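Local atomic coordinates of GGDEF family protein (Vibrio cholerae, PDB entry 5GZS), a protein that probably makes cyclic di-GMP as a membrane-anchored diguanylate cyclase, and binds arginine in its periplasmic portion. Residues 315-318 against 322-325. Residues are numbered along the deposited sequence; the frame is centred on the assembly and turned at random.
Sequences LVKR and KDDV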
ATOM      1  N   LEU A 315     -16.459   9.213   1.928  1.00 53.40           N
ATOM      2  CA  LEU A 315     -17.576  10.072   2.260  1.00 52.99           C
ATOM      3  C   LEU A 315     -18.412  10.352   1.033  1.00 54.69           C
ATOM      4  O   LEU A 315     -17.894  10.623  -0.054  1.00 51.69           O
ATOM      5  CB  LEU A 315     -17.091  11.355   2.914  1.00 55.19           C
ATOM      6  CG  LEU A 315     -16.640  10.996   4.333  1.00 55.80           C
ATOM      7  CD1 LEU A 315     -16.293  12.205   5.135  1.00 52.00           C
ATOM      8  CD2 LEU A 315     -17.718  10.181   5.043  1.00 49.66           C
ATOM      9  N   VAL A 316     -19.721  10.230   1.210  1.00 53.52           N
ATOM     10  CA  VAL A 316     -20.640  10.598   0.160  1.00 60.28           C
ATOM     11  C   VAL A 316     -21.210  11.966   0.497  1.00 62.32           C
ATOM     12  O   VAL A 316     -21.644  12.198   1.630  1.00 62.08           O
ATOM     13  CB  VAL A 316     -21.749   9.564  -0.008  1.00 60.81           C
ATOM     14  CG1 VAL A 316     -22.814  10.091  -0.933  1.00 65.77           C
ATOM     15  CG2 VAL A 316     -21.171   8.273  -0.546  1.00 63.75           C
ATOM     16  N   LYS A 317     -21.174  12.870  -0.482  1.00 59.10           N
ATOM     17  CA  LYS A 317     -21.638  14.246  -0.306  1.00 64.78           C
ATOM     18  C   LYS A 317     -22.594  14.645  -1.416  1.00 74.43           C
ATOM     19  O   LYS A 317     -22.556  14.072  -2.504  1.00 72.95           O
ATOM     20  CB  LYS A 317     -20.459  15.222  -0.297  1.00 66.99           C
ATOM     21  CG  LYS A 317     -19.676  15.299  -1.627  1.00 69.41           C
ATOM     22  CD  LYS A 317     -18.403  16.124  -1.471  1.00 68.45           C
ATOM     23  CE  LYS A 317     -17.739  16.406  -2.808  1.00 71.55           C
ATOM     24  NZ  LYS A 317     -18.467  17.434  -3.572  1.00 66.49           N
ATOM     25  N   ARG A 318     -23.439  15.635  -1.135  1.00 77.67           N
ATOM     26  CA  ARG A 318     -24.247  16.265  -2.163  1.00 71.13           C
ATOM     27  C   ARG A 318     -23.307  16.771  -3.248  1.00 68.50           C
ATOM     28  O   ARG A 318     -22.253  17.333  -2.946  1.00 69.26           O
ATOM     29  CB  ARG A 318     -25.085  17.403  -1.579  1.00 65.21           C
ATOM     30  CG  ARG A 318     -26.537  17.027  -1.478  1.00 65.49           C
ATOM     31  CD  ARG A 318     -27.332  17.953  -0.605  1.00 66.90           C
ATOM     32  NE  ARG A 318     -26.855  17.994   0.772  1.00 66.77           N
ATOM     33  CZ  ARG A 318     -26.280  19.062   1.315  1.00 66.79           C
ATOM     34  NH1 ARG A 318     -26.121  20.159   0.592  1.00 68.80           N
ATOM     35  NH2 ARG A 318     -25.875  19.039   2.576  1.00 66.36           N
ATOM     36  N   LYS A 322     -18.958  22.000  -1.690  1.00 73.03           N
ATOM     37  CA  LYS A 322     -17.701  22.174  -0.951  1.00 69.11           C
ATOM     38  C   LYS A 322     -16.513  21.359  -1.474  1.00 75.78           C
ATOM     39  O   LYS A 322     -15.671  20.911  -0.697  1.00 77.62           O
ATOM     40  CB  LYS A 322     -17.916  21.847   0.527  1.00 67.82           C
ATOM     41  CG  LYS A 322     -18.753  22.856   1.267  1.00 72.27           C
ATOM     42  CD  LYS A 322     -18.728  22.611   2.766  1.00 72.89           C
ATOM     43  CE  LYS A 322     -19.268  23.815   3.541  1.00 69.89           C
ATOM     44  NZ  LYS A 322     -18.245  24.892   3.664  1.00 71.37           N
ATOM     45  N   ASP A 323     -16.434  21.179  -2.784  1.00 68.30           N
ATOM     46  CA  ASP A 323     -15.322  20.448  -3.371  1.00 71.35           C
ATOM     47  C   ASP A 323     -13.953  21.021  -2.998  1.00 84.74           C
ATOM     48  O   ASP A 323     -13.720  22.232  -3.082  1.00 69.90           O
ATOM     49  CB  ASP A 323     -15.464  20.419  -4.893  1.00 84.08           C
ATOM     50  CG  ASP A 323     -16.873  20.094  -5.338  1.00 95.27           C
ATOM     51  OD1 ASP A 323     -17.560  19.330  -4.616  1.00 98.66           O
ATOM     52  OD2 ASP A 323     -17.293  20.614  -6.401  1.00 95.89           O
ATOM     53  N   ASP A 324     -13.062  20.119  -2.582  1.00 80.73           N
ATOM     54  CA  ASP A 324     -11.663  20.428  -2.284  1.00 73.11           C
ATOM     55  C   ASP A 324     -11.506  21.431  -1.155  1.00 67.54           C
ATOM     56  O   ASP A 324     -10.496  22.121  -1.065  1.00 68.73           O
ATOM     57  CB  ASP A 324     -10.965  20.941  -3.537  1.00 73.76           C
ATOM     58  CG  ASP A 324     -10.998  19.936  -4.661  1.00 82.28           C
ATOM     59  OD1 ASP A 324     -10.955  18.723  -4.355  1.00 75.96           O
ATOM     60  OD2 ASP A 324     -11.062  20.357  -5.841  1.00 68.48           O
ATOM     61  N   VAL A 325     -12.511  21.513  -0.293  1.00 67.20           N
ATOM     62  CA  VAL A 325     -12.401  22.323   0.907  1.00 67.96           C
ATOM     63  C   VAL A 325     -11.660  21.518   1.957  1.00 66.29           C
ATOM     64  O   VAL A 325     -10.878  22.062   2.737  1.00 66.97           O
ATOM     65  CB  VAL A 325     -13.781  22.762   1.429  1.00 68.41           C
ATOM     66  CG1 VAL A 325     -13.663  23.395   2.805  1.00 68.86           C
ATOM     67  CG2 VAL A 325     -14.423  23.720   0.445  1.00 70.47           C
TER
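Lys317 and Asp323 join strand 312-318 to the turn that follows it, through one salt bridge between NZ and OD1. Lys317 NZ and Asp323 OD1 are modelled 2.3 Å apart, implausibly short for such a bond, so at 2.60 Å resolution its length and fine geometry are doubtful, while the opposite charges make a salt bridge reasonable. The carboxylate engages the ammonium by one oxygen: Asp323 OD2 stands 4.4 Å from Lys317 NZ, and the CG–OD1–NZ angle is, as modelled and with the same doubt, about 163°, a nearly end-on approach. The CB of Lys317 points to the loop, and CG lies between the backbone N and the carbonyl carbon (chi1 65°). From there the chain runs extended to CE, where a bend at chi4 (75°) turns NZ to the carboxylate, and the two side chains meet at about a right angle. NZ also donates to the carbonyl O of Tyr321, so this buried lysine has two oxygen partners from the same short loop; Asp402, which its side chain touches on strand 399-410, may add to the negative surroundings. Asp323 is exposed, with CG beside its own backbone N. It occupies the second position of a type II beta turn running from Lys322 to Val325 and closed by Val325 N to Lys322 O at 3.2 Å, while Asp324, third, has the left-handed backbone conformation usual there. Asp324 also packs on Gln441 of the second subunit. Strand 312-318 runs antiparallel between strands 378-382 and 399-410, so the bridge ties a surface turn to a mixed five-stranded sheet in the second solute-binding-protein module, consistent with a lobe of the periplasmic binding protein fold and distant from the arginine pocket of the first.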